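Local coordinates for L-arabinose ABC transporter, periplasmic L-arabinose-binding protein (Burkholderia thailandensis, PDB 4KZK), which binds D-galactose and probably captures L-arabinose in the periplasm for delivery to an ABC transporter, at residues M120-Q125 and Y296-N301. Residues are numbered along the deposited sequence; the frame is centred on the assembly and turned at random.
Sequences MSVDDQ and YDTSVN. With GAL (beta-D-galactopyranose), chain B.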
# COMPACT_ATOMS: atom_id res chain seq x y z
N MET A 120 14.65 10.88 2.90
CA MET A 120 13.22 10.91 3.20
C MET A 120 12.62 9.54 2.88
O MET A 120 13.08 8.88 1.96
CB MET A 120 12.55 11.96 2.32
CG MET A 120 11.05 12.08 2.49
SD MET A 120 10.45 13.44 1.49
CE MET A 120 11.18 14.84 2.34
N SER A 121 11.64 9.12 3.66
CA SER A 121 10.93 7.86 3.41
C SER A 121 9.51 8.12 2.93
O SER A 121 8.89 9.15 3.23
CB SER A 121 10.91 6.97 4.65
OG SER A 121 10.32 7.65 5.72
N VAL A 122 9.00 7.17 2.16
CA VAL A 122 7.62 7.22 1.68
C VAL A 122 7.02 5.83 1.85
O VAL A 122 7.70 4.81 1.63
CB VAL A 122 7.54 7.77 0.23
CG1 VAL A 122 8.20 6.85 -0.77
CG2 VAL A 122 6.11 8.10 -0.15
N ASP A 123 5.75 5.81 2.26
CA ASP A 123 4.90 4.63 2.46
C ASP A 123 5.25 3.83 3.69
O ASP A 123 4.45 3.74 4.59
CB ASP A 123 4.87 3.75 1.21
CG ASP A 123 4.54 4.56 -0.02
OD1 ASP A 123 3.44 5.17 -0.03
OD2 ASP A 123 5.37 4.64 -0.94
N ASP A 124 6.47 3.30 3.73
CA ASP A 124 6.90 2.38 4.76
C ASP A 124 7.98 3.05 5.58
O ASP A 124 9.08 3.29 5.10
CB ASP A 124 7.42 1.09 4.16
CG ASP A 124 6.39 0.34 3.31
OD1 ASP A 124 5.24 0.81 3.20
OD2 ASP A 124 6.76 -0.74 2.76
N GLN A 125 7.66 3.35 6.84
CA GLN A 125 8.54 4.16 7.68
C GLN A 125 9.73 3.36 8.18
O GLN A 125 9.58 2.25 8.69
CB GLN A 125 7.75 4.76 8.86
CG GLN A 125 8.52 5.83 9.62
CD GLN A 125 7.67 6.50 10.70
OE1 GLN A 125 6.68 5.92 11.19
NE2 GLN A 125 8.05 7.71 11.08
N TYR A 296 4.73 13.62 -5.94
CA TYR A 296 5.04 15.02 -6.29
C TYR A 296 5.40 15.81 -5.01
O TYR A 296 6.46 16.45 -4.98
CB TYR A 296 3.88 15.62 -7.10
CG TYR A 296 4.12 16.99 -7.69
CD1 TYR A 296 3.98 18.10 -6.91
CD2 TYR A 296 4.45 17.14 -9.02
CE1 TYR A 296 4.17 19.37 -7.42
CE2 TYR A 296 4.66 18.41 -9.57
CZ TYR A 296 4.52 19.52 -8.76
OH TYR A 296 4.71 20.80 -9.26
N ASP A 297 4.58 15.74 -3.97
CA ASP A 297 4.81 16.58 -2.77
C ASP A 297 6.05 16.16 -1.99
O ASP A 297 6.75 17.01 -1.44
CB ASP A 297 3.60 16.60 -1.82
CG ASP A 297 2.44 17.39 -2.38
OD1 ASP A 297 2.50 17.76 -3.56
OD2 ASP A 297 1.48 17.62 -1.62
N THR A 298 6.32 14.86 -1.92
CA THR A 298 7.54 14.41 -1.30
C THR A 298 8.74 14.96 -2.06
O THR A 298 9.70 15.45 -1.45
CB THR A 298 7.64 12.88 -1.29
OG1 THR A 298 7.43 12.39 -2.62
CG2 THR A 298 6.62 12.28 -0.31
N SER A 299 8.70 14.90 -3.39
CA SER A 299 9.82 15.34 -4.21
C SER A 299 10.06 16.84 -4.06
O SER A 299 11.20 17.30 -4.01
CB SER A 299 9.61 14.97 -5.69
OG SER A 299 9.58 13.56 -5.91
N VAL A 300 8.97 17.61 -3.95
CA VAL A 300 9.11 19.05 -3.71
C VAL A 300 9.66 19.34 -2.31
O VAL A 300 10.54 20.21 -2.16
CB VAL A 300 7.77 19.79 -3.95
CG1 VAL A 300 7.83 21.23 -3.44
CG2 VAL A 300 7.44 19.76 -5.43
N ASN A 301 9.18 18.62 -1.30
CA ASN A 301 9.70 18.75 0.05
C ASN A 301 11.20 18.48 0.06
O ASN A 301 11.96 19.25 0.65
CB ASN A 301 8.97 17.82 1.02
CG ASN A 301 7.55 18.29 1.33
OD1 ASN A 301 7.20 19.46 1.15
ND2 ASN A 301 6.73 17.37 1.81
C1 GAL B . 2.96 0.28 0.70
C2 GAL B . 2.31 -0.75 -0.23
C3 GAL B . 1.79 -0.02 -1.47
C4 GAL B . 0.88 1.13 -1.05
C5 GAL B . 1.64 2.06 -0.12
C6 GAL B . 0.77 3.19 0.38
O1 GAL B . 3.32 -0.39 1.89
O2 GAL B . 3.29 -1.70 -0.58
O3 GAL B . 1.11 -0.92 -2.36
O4 GAL B . -0.30 0.65 -0.46
O5 GAL B . 2.04 1.31 1.02
O6 GAL B . 1.50 4.04 1.26
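Met120 reaches from strand 118-122 onto helix 291-308, laying its SD 3.6 Å from the backbone O of Thr298. With chi1 and chi2 both near 180° the chain is extended as far as SD, and the bend at chi3 turns CE along the helix to within 3.9 Å of CB of Asn301. A long, flexible, nonpolar chain suits this span, because the axes of 120-122 and 296-301 approach only to 10.0 Å. Nearer the sugar, Val122 sends its CG2 methyl to 4.2 Å from CG2 of Thr298, a looser touch of two branched side chains. Threonine fits here because its methyl faces the sheet while its OG1 is hydrogen-bonded back to the O of His294 in the preceding turn. Met120, Val122 and Thr298 are buried, and Phe41 of strand 38-43 also packs on Val122 and Thr298; Asn301, by contrast, borders solvent, meeting Met120 through its CB.

Segments 120-122 and 296-301 run almost antiparallel, at 176°, in the alpha/beta layering of this lobe. Next along the chain, Asp123 OD1 accepts a 2.6 Å hydrogen bond from galactose O6, and Asp124 OD1 one from O1. His294 ND1 and Trp50 NE1 also grip Asp123 OD1, fixing the carboxylate for the sugar. No hydrogen bond crosses between 120-125 and 296-301, which implies van der Waals packing, a polarisable sulfur beside a helix carbonyl, while His294 supplies the polar link beside the sugar.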